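Local coordinates for penicillin-binding protein (Bacillus halodurans, PDB 3TG9), which probably binds or hydrolyses beta-lactams or cell-wall peptides, as other members of the penicillin-binding protein and serine beta-lactamase family do, at residues E235-M238 / K239-A243. Numbering follows the deposited sequence.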
ATOM      1  N   GLU B 235      22.402  -3.832  11.854  1.00 26.47           N
ATOM      2  CA  GLU B 235      23.088  -4.612  12.874  1.00 29.64           C
ATOM      3  C   GLU B 235      22.590  -6.055  12.973  1.00 31.02           C
ATOM      4  O   GLU B 235      23.366  -6.952  13.274  1.00 31.45           O
ATOM      5  CB  GLU B 235      23.029  -3.918  14.238  1.00 30.98           C
ATOM      6  CG  GLU B 235      23.879  -4.619  15.279  1.00 36.36           C
ATOM      7  CD  GLU B 235      24.047  -3.808  16.554  1.00 47.35           C
ATOM      8  OE1 GLU B 235      23.318  -2.802  16.724  1.00 46.60           O
ATOM      9  OE2 GLU B 235      24.909  -4.188  17.383  1.00 47.23           O
ATOM     10  N   ASP B 236      21.306  -6.290  12.726  1.00 27.71           N
ATOM     11  CA  ASP B 236      20.839  -7.664  12.565  1.00 30.83           C
ATOM     12  C   ASP B 236      21.514  -8.344  11.346  1.00 29.07           C
ATOM     13  O   ASP B 236      21.711  -9.555  11.338  1.00 25.48           O
ATOM     14  CB  ASP B 236      19.312  -7.726  12.435  1.00 31.35           C
ATOM     15  CG  ASP B 236      18.607  -7.918  13.778  1.00 34.73           C
ATOM     16  OD1 ASP B 236      19.260  -7.764  14.834  1.00 38.48           O
ATOM     17  OD2 ASP B 236      17.398  -8.239  13.776  1.00 32.61           O
ATOM     18  N   MET B 237      21.852  -7.580  10.312  1.00 27.13           N
ATOM     19  CA  MET B 237      22.565  -8.186   9.182  1.00 30.61           C
ATOM     20  C   MET B 237      23.996  -8.484   9.608  1.00 31.63           C
ATOM     21  O   MET B 237      24.554  -9.529   9.273  1.00 32.73           O
ATOM     22  CB  MET B 237      22.556  -7.309   7.929  1.00 27.91           C
ATOM     23  CG  MET B 237      23.119  -8.039   6.693  1.00 24.89           C
ATOM     24  SD  MET B 237      22.090  -9.462   6.247  1.00 28.93           S
ATOM     25  CE  MET B 237      23.227 -10.464   5.269  1.00 28.01           C
ATOM     26  N   MET B 238      24.580  -7.568  10.367  1.00 31.93           N
ATOM     27  CA  MET B 238      25.887  -7.819  10.957  1.00 30.34           C
ATOM     28  C   MET B 238      25.843  -9.096  11.793  1.00 31.34           C
ATOM     29  O   MET B 238      26.697  -9.960  11.667  1.00 35.03           O
ATOM     30  CB  MET B 238      26.305  -6.642  11.831  1.00 30.06           C
ATOM     31  CG  MET B 238      27.673  -6.816  12.484  1.00 34.57           C
ATOM     32  SD  MET B 238      27.856  -5.782  13.935  1.00 39.08           S
ATOM     33  CE  MET B 238      27.093  -6.825  15.175  1.00 34.35           C
ATOM     34  N   LYS B 239      24.844  -9.219  12.652  1.00 34.17           N
ATOM     35  CA  LYS B 239      24.719 -10.414  13.481  1.00 34.83           C
ATOM     36  C   LYS B 239      24.551 -11.670  12.641  1.00 32.81           C
ATOM     37  O   LYS B 239      24.914 -12.761  13.078  1.00 29.42           O
ATOM     38  CB  LYS B 239      23.531 -10.302  14.443  1.00 34.08           C
ATOM     39  CG  LYS B 239      23.685  -9.251  15.534  1.00 38.82           C
ATOM     40  CD  LYS B 239      22.507  -9.310  16.506  1.00 41.17           C
ATOM     41  CE  LYS B 239      22.423  -8.057  17.368  1.00 47.03           C
ATOM     42  NZ  LYS B 239      23.774  -7.594  17.816  1.00 48.54           N
ATOM     43  N   LEU B 240      23.964 -11.533  11.454  1.00 33.13           N
ATOM     44  CA  LEU B 240      23.740 -12.706  10.620  1.00 28.31           C
ATOM     45  C   LEU B 240      25.057 -13.260  10.061  1.00 28.93           C
ATOM     46  O   LEU B 240      25.272 -14.474  10.033  1.00 30.39           O
ATOM     47  CB  LEU B 240      22.742 -12.426   9.488  1.00 30.07           C
ATOM     48  CG  LEU B 240      22.652 -13.675   8.602  1.00 29.37           C
ATOM     49  CD1 LEU B 240      21.255 -14.127   8.309  1.00 35.24           C
ATOM     50  CD2 LEU B 240      23.492 -13.522   7.328  1.00 30.36           C
ATOM     51  N   TRP B 241      25.930 -12.366   9.610  1.00 29.06           N
ATOM     52  CA  TRP B 241      27.251 -12.765   9.132  1.00 30.07           C
ATOM     53  C   TRP B 241      28.056 -13.404  10.272  1.00 35.61           C
ATOM     54  O   TRP B 241      28.660 -14.465  10.107  1.00 34.69           O
ATOM     55  CB  TRP B 241      28.006 -11.547   8.600  1.00 31.04           C
ATOM     56  CG  TRP B 241      27.596 -11.081   7.232  1.00 32.00           C
ATOM     57  CD1 TRP B 241      27.027  -9.879   6.910  1.00 30.70           C
ATOM     58  CD2 TRP B 241      27.741 -11.798   5.996  1.00 32.75           C
ATOM     59  NE1 TRP B 241      26.801  -9.807   5.550  1.00 29.19           N
ATOM     60  CE2 TRP B 241      27.233 -10.970   4.967  1.00 32.79           C
ATOM     61  CE3 TRP B 241      28.245 -13.058   5.662  1.00 28.31           C
ATOM     62  CZ2 TRP B 241      27.227 -11.361   3.626  1.00 31.33           C
ATOM     63  CZ3 TRP B 241      28.239 -13.444   4.333  1.00 28.27           C
ATOM     64  CH2 TRP B 241      27.731 -12.597   3.329  1.00 29.82           C
ATOM     65  N   LEU B 242      28.065 -12.738  11.425  1.00 33.61           N
ATOM     66  CA  LEU B 242      28.758 -13.235  12.606  1.00 33.70           C
ATOM     67  C   LEU B 242      28.335 -14.658  12.949  1.00 33.51           C
ATOM     68  O   LEU B 242      29.169 -15.553  13.030  1.00 34.98           O
ATOM     69  CB  LEU B 242      28.521 -12.302  13.789  1.00 32.44           C
ATOM     70  CG  LEU B 242      29.170 -10.927  13.617  1.00 35.31           C
ATOM     71  CD1 LEU B 242      28.867 -10.027  14.802  1.00 36.32           C
ATOM     72  CD2 LEU B 242      30.675 -11.067  13.416  1.00 36.53           C
ATOM     73  N   ALA B 243      27.038 -14.873  13.132  1.00 29.51           N
ATOM     74  CA  ALA B 243      26.520 -16.209  13.424  1.00 30.80           C
ATOM     75  C   ALA B 243      26.895 -17.232  12.353  1.00 35.73           C
ATOM     76  O   ALA B 243      27.186 -18.385  12.670  1.00 37.77           O
ATOM     77  CB  ALA B 243      25.008 -16.165  13.609  1.00 33.07           C
TER
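Met237 reaches one turn along the helix to Trp241, its CE 3.6 Å from the indole NE1, while SD stands obliquely to the five-membered ring, 5.3 Å from its centroid, a Met-aromatic contact. The bend at chi2 (63°) turns the thioether along the helix, and the same methyl lies 3.7 Å from Leu240 CD2, the two side chains running side by side. The buried indole NE1 donates a hydrogen bond to Ser300 OG, pinning the ring. Toward strand 308-314, Met238, folded at chi3 (85°), sets its CE 3.7 Å from Leu242 CD1. Along the backbone, Lys239 N bonds to Glu235 O (2.8 Å), Trp241 N to Met237 O and Leu242 N, almost straight, to Met238 O (3.1 Å, 175° at the hydrogen); Leu240 N is split weakly between Asp236 O and Met237 O. The partly exposed side is looser: Lys239 NZ and Glu235 OE2 meet in a long salt bridge of 3.6 Å. Nearby, the buried Asp236 carboxylate is held through OD2 by Ser189 OG and Glu188 N. Phe60, Ile309 and Val311 close over the apolar side. Such i to i+3 and i to i+4 packing belongs to an amphipathic helix laid on the antiparallel sheet of the beta-lactamase fold.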